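Local coordinates for penicillin-binding protein 2B (Streptococcus pneumoniae, PDB 2WAD) that probably cross-links the peptides of adjacent glycan strands in cell-wall peptidoglycan as a penicillin-binding transpeptidase of the elongation machinery, at residues 329-334 against 649-654. Residues are numbered along the deposited sequence; the frame is centred on the assembly and turned at random.
Sequences NSELGN and VVFPHN. Unlike the reference sequence in segment 329-334: G333 (reference Glu). With ZN (zinc ion), chain E.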
loop_
_atom_site.group_PDB
_atom_site.type_symbol
_atom_site.label_atom_id
_atom_site.label_comp_id
_atom_site.label_asym_id
_atom_site.label_seq_id
_atom_site.Cartn_x
_atom_site.Cartn_y
_atom_site.Cartn_z
ATOM N N ASN A 329 7.486 -12.582 -21.125
ATOM C CA ASN A 329 8.413 -12.518 -22.259
ATOM C C ASN A 329 8.104 -13.551 -23.331
ATOM O O ASN A 329 8.234 -13.266 -24.513
ATOM C CB ASN A 329 9.873 -12.676 -21.806
ATOM C CG ASN A 329 10.490 -11.368 -21.316
ATOM O OD1 ASN A 329 10.386 -10.317 -21.961
ATOM N ND2 ASN A 329 11.122 -11.431 -20.166
ATOM N N SER A 330 7.687 -14.745 -22.923
ATOM C CA SER A 330 7.276 -15.761 -23.888
ATOM C C SER A 330 6.089 -15.253 -24.707
ATOM O O SER A 330 6.066 -15.351 -25.945
ATOM C CB SER A 330 6.916 -17.055 -23.144
ATOM O OG SER A 330 6.887 -18.157 -24.031
ATOM N N GLU A 331 5.109 -14.662 -24.025
ATOM C CA GLU A 331 3.933 -14.146 -24.731
ATOM C C GLU A 331 4.267 -12.929 -25.584
ATOM O O GLU A 331 3.594 -12.656 -26.572
ATOM C CB GLU A 331 2.798 -13.835 -23.760
ATOM C CG GLU A 331 2.262 -15.063 -23.064
ATOM C CD GLU A 331 1.481 -15.971 -24.000
ATOM O OE1 GLU A 331 0.325 -15.635 -24.342
ATOM O OE2 GLU A 331 2.025 -17.033 -24.388
ATOM N N LEU A 332 5.297 -12.178 -25.209
ATOM C CA LEU A 332 5.808 -11.167 -26.133
ATOM C C LEU A 332 6.513 -11.815 -27.324
ATOM O O LEU A 332 6.446 -11.308 -28.444
ATOM C CB LEU A 332 6.762 -10.203 -25.442
ATOM C CG LEU A 332 6.210 -9.092 -24.551
ATOM C CD1 LEU A 332 7.348 -8.240 -23.978
ATOM C CD2 LEU A 332 5.223 -8.242 -25.313
ATOM N N GLY A 333 7.161 -12.945 -27.067
ATOM C CA GLY A 333 7.923 -13.688 -28.068
ATOM C C GLY A 333 7.013 -14.117 -29.204
ATOM O O GLY A 333 7.365 -13.970 -30.370
ATOM N N ASN A 334 5.826 -14.625 -28.873
ATOM C CA ASN A 334 4.923 -15.128 -29.902
ATOM C C ASN A 334 3.908 -14.095 -30.351
ATOM O O ASN A 334 3.144 -14.361 -31.275
ATOM C CB ASN A 334 4.211 -16.400 -29.443
ATOM C CG ASN A 334 3.317 -16.154 -28.232
ATOM O OD1 ASN A 334 2.606 -15.138 -28.155
ATOM N ND2 ASN A 334 3.370 -17.073 -27.276
ATOM N N VAL A 649 -4.708 -14.287 -11.050
ATOM C CA VAL A 649 -3.732 -13.952 -12.072
ATOM C C VAL A 649 -4.462 -13.096 -13.076
ATOM O O VAL A 649 -5.543 -13.462 -13.523
ATOM C CB VAL A 649 -3.130 -15.210 -12.766
ATOM C CG1 VAL A 649 -2.310 -14.760 -13.995
ATOM C CG2 VAL A 649 -2.271 -16.008 -11.763
ATOM N N VAL A 650 -3.880 -11.945 -13.385
ATOM C CA VAL A 650 -4.551 -10.970 -14.233
ATOM C C VAL A 650 -3.585 -10.662 -15.366
ATOM O O VAL A 650 -2.490 -10.165 -15.135
ATOM C CB VAL A 650 -4.905 -9.673 -13.443
ATOM C CG1 VAL A 650 -5.520 -8.637 -14.369
ATOM C CG2 VAL A 650 -5.879 -10.014 -12.263
ATOM N N PHE A 651 -3.979 -10.993 -16.587
ATOM C CA PHE A 651 -3.092 -10.870 -17.741
ATOM C C PHE A 651 -3.934 -10.273 -18.850
ATOM O O PHE A 651 -4.528 -11.004 -19.638
ATOM C CB PHE A 651 -2.617 -12.267 -18.180
ATOM C CG PHE A 651 -1.384 -12.247 -19.062
ATOM C CD1 PHE A 651 -1.218 -11.267 -20.013
ATOM C CD2 PHE A 651 -0.398 -13.227 -18.936
ATOM C CE1 PHE A 651 -0.091 -11.228 -20.827
ATOM C CE2 PHE A 651 0.741 -13.208 -19.748
ATOM C CZ PHE A 651 0.888 -12.205 -20.703
ATOM N N PRO A 652 -4.011 -8.941 -18.907
ATOM C CA PRO A 652 -4.967 -8.290 -19.797
ATOM C C PRO A 652 -4.514 -8.202 -21.266
ATOM O O PRO A 652 -3.331 -8.157 -21.559
ATOM C CB PRO A 652 -5.086 -6.887 -19.199
ATOM C CG PRO A 652 -3.819 -6.689 -18.411
ATOM C CD PRO A 652 -3.319 -8.003 -17.999
ATOM N N HIS A 653 -5.474 -8.193 -22.179
ATOM C CA HIS A 653 -5.260 -7.999 -23.608
ATOM C C HIS A 653 -4.198 -8.905 -24.214
ATOM O O HIS A 653 -3.338 -8.461 -24.964
ATOM C CB HIS A 653 -5.030 -6.518 -23.915
ATOM C CG HIS A 653 -6.138 -5.644 -23.416
ATOM N ND1 HIS A 653 -7.420 -5.734 -23.915
ATOM C CD2 HIS A 653 -6.174 -4.694 -22.451
ATOM C CE1 HIS A 653 -8.200 -4.868 -23.286
ATOM N NE2 HIS A 653 -7.476 -4.241 -22.378
ATOM N N ASN A 654 -4.257 -10.182 -23.860
ATOM C CA ASN A 654 -3.448 -11.220 -24.477
ATOM C C ASN A 654 -4.310 -11.825 -25.583
ATOM O O ASN A 654 -5.407 -12.310 -25.320
ATOM C CB ASN A 654 -3.015 -12.273 -23.439
ATOM C CG ASN A 654 -2.048 -13.318 -24.009
ATOM O OD1 ASN A 654 -2.263 -13.836 -25.108
ATOM N ND2 ASN A 654 -0.971 -13.612 -23.274
HETATM ZN ZN ZN E . -8.077 -3.300 -20.710
HETATM O O HOH W 1 -6.531 -1.708 -20.403
HETATM O O HOH W 2 -8.194 -4.447 -18.835
#
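E331 and N654 make the one polar bridge between these segments, an example of a buried carboxylate satisfied from several directions. The amide nitrogen ND2 of N654 donates to OE1 of E331 over 2.6 Å, with an N-H···O angle of 160°. The acceptor lies almost in the amide plane and offers its anti lone pair, on the side turned from OE2, while carboxylate and amide are only modestly tilted against each other. With CG anti to the carbonyl carbon (chi1 -65°), E331 brings this methylene to 4.0 Å from CZ of F651, and the bend at chi2 then turns the carboxylate to N654, nearly perpendicular to that ring. The same amide nitrogen of N654 rests 3.4 Å above one face of the F651 ring, offset toward its rim, so the donor is held between aromatic and acid.

A residue of its own segment and one beyond it hold the second oxygen. ND2 of N334 reaches OE2 of E331 at 3.2 Å, from above the carboxylate plane, and K659 forms a salt bridge to OE2, which probably stabilises the negative charge. OD1 of N654 accepts from the backbone N of N656, which helps fix the amide's rotation. F651 is packed further by F328, with ring planes nearly parallel, and by V661 and I665 of helix 661-676. Preceding N654, H653 binds a zinc ion through NE2 at 2.0 Å, together with two waters.

The bridge thus ties helix 314-334 to the loop leaving strand 645-650, where the transpeptidase domain's first and last helices pack on the antiparallel sheet of the penicillin-binding fold.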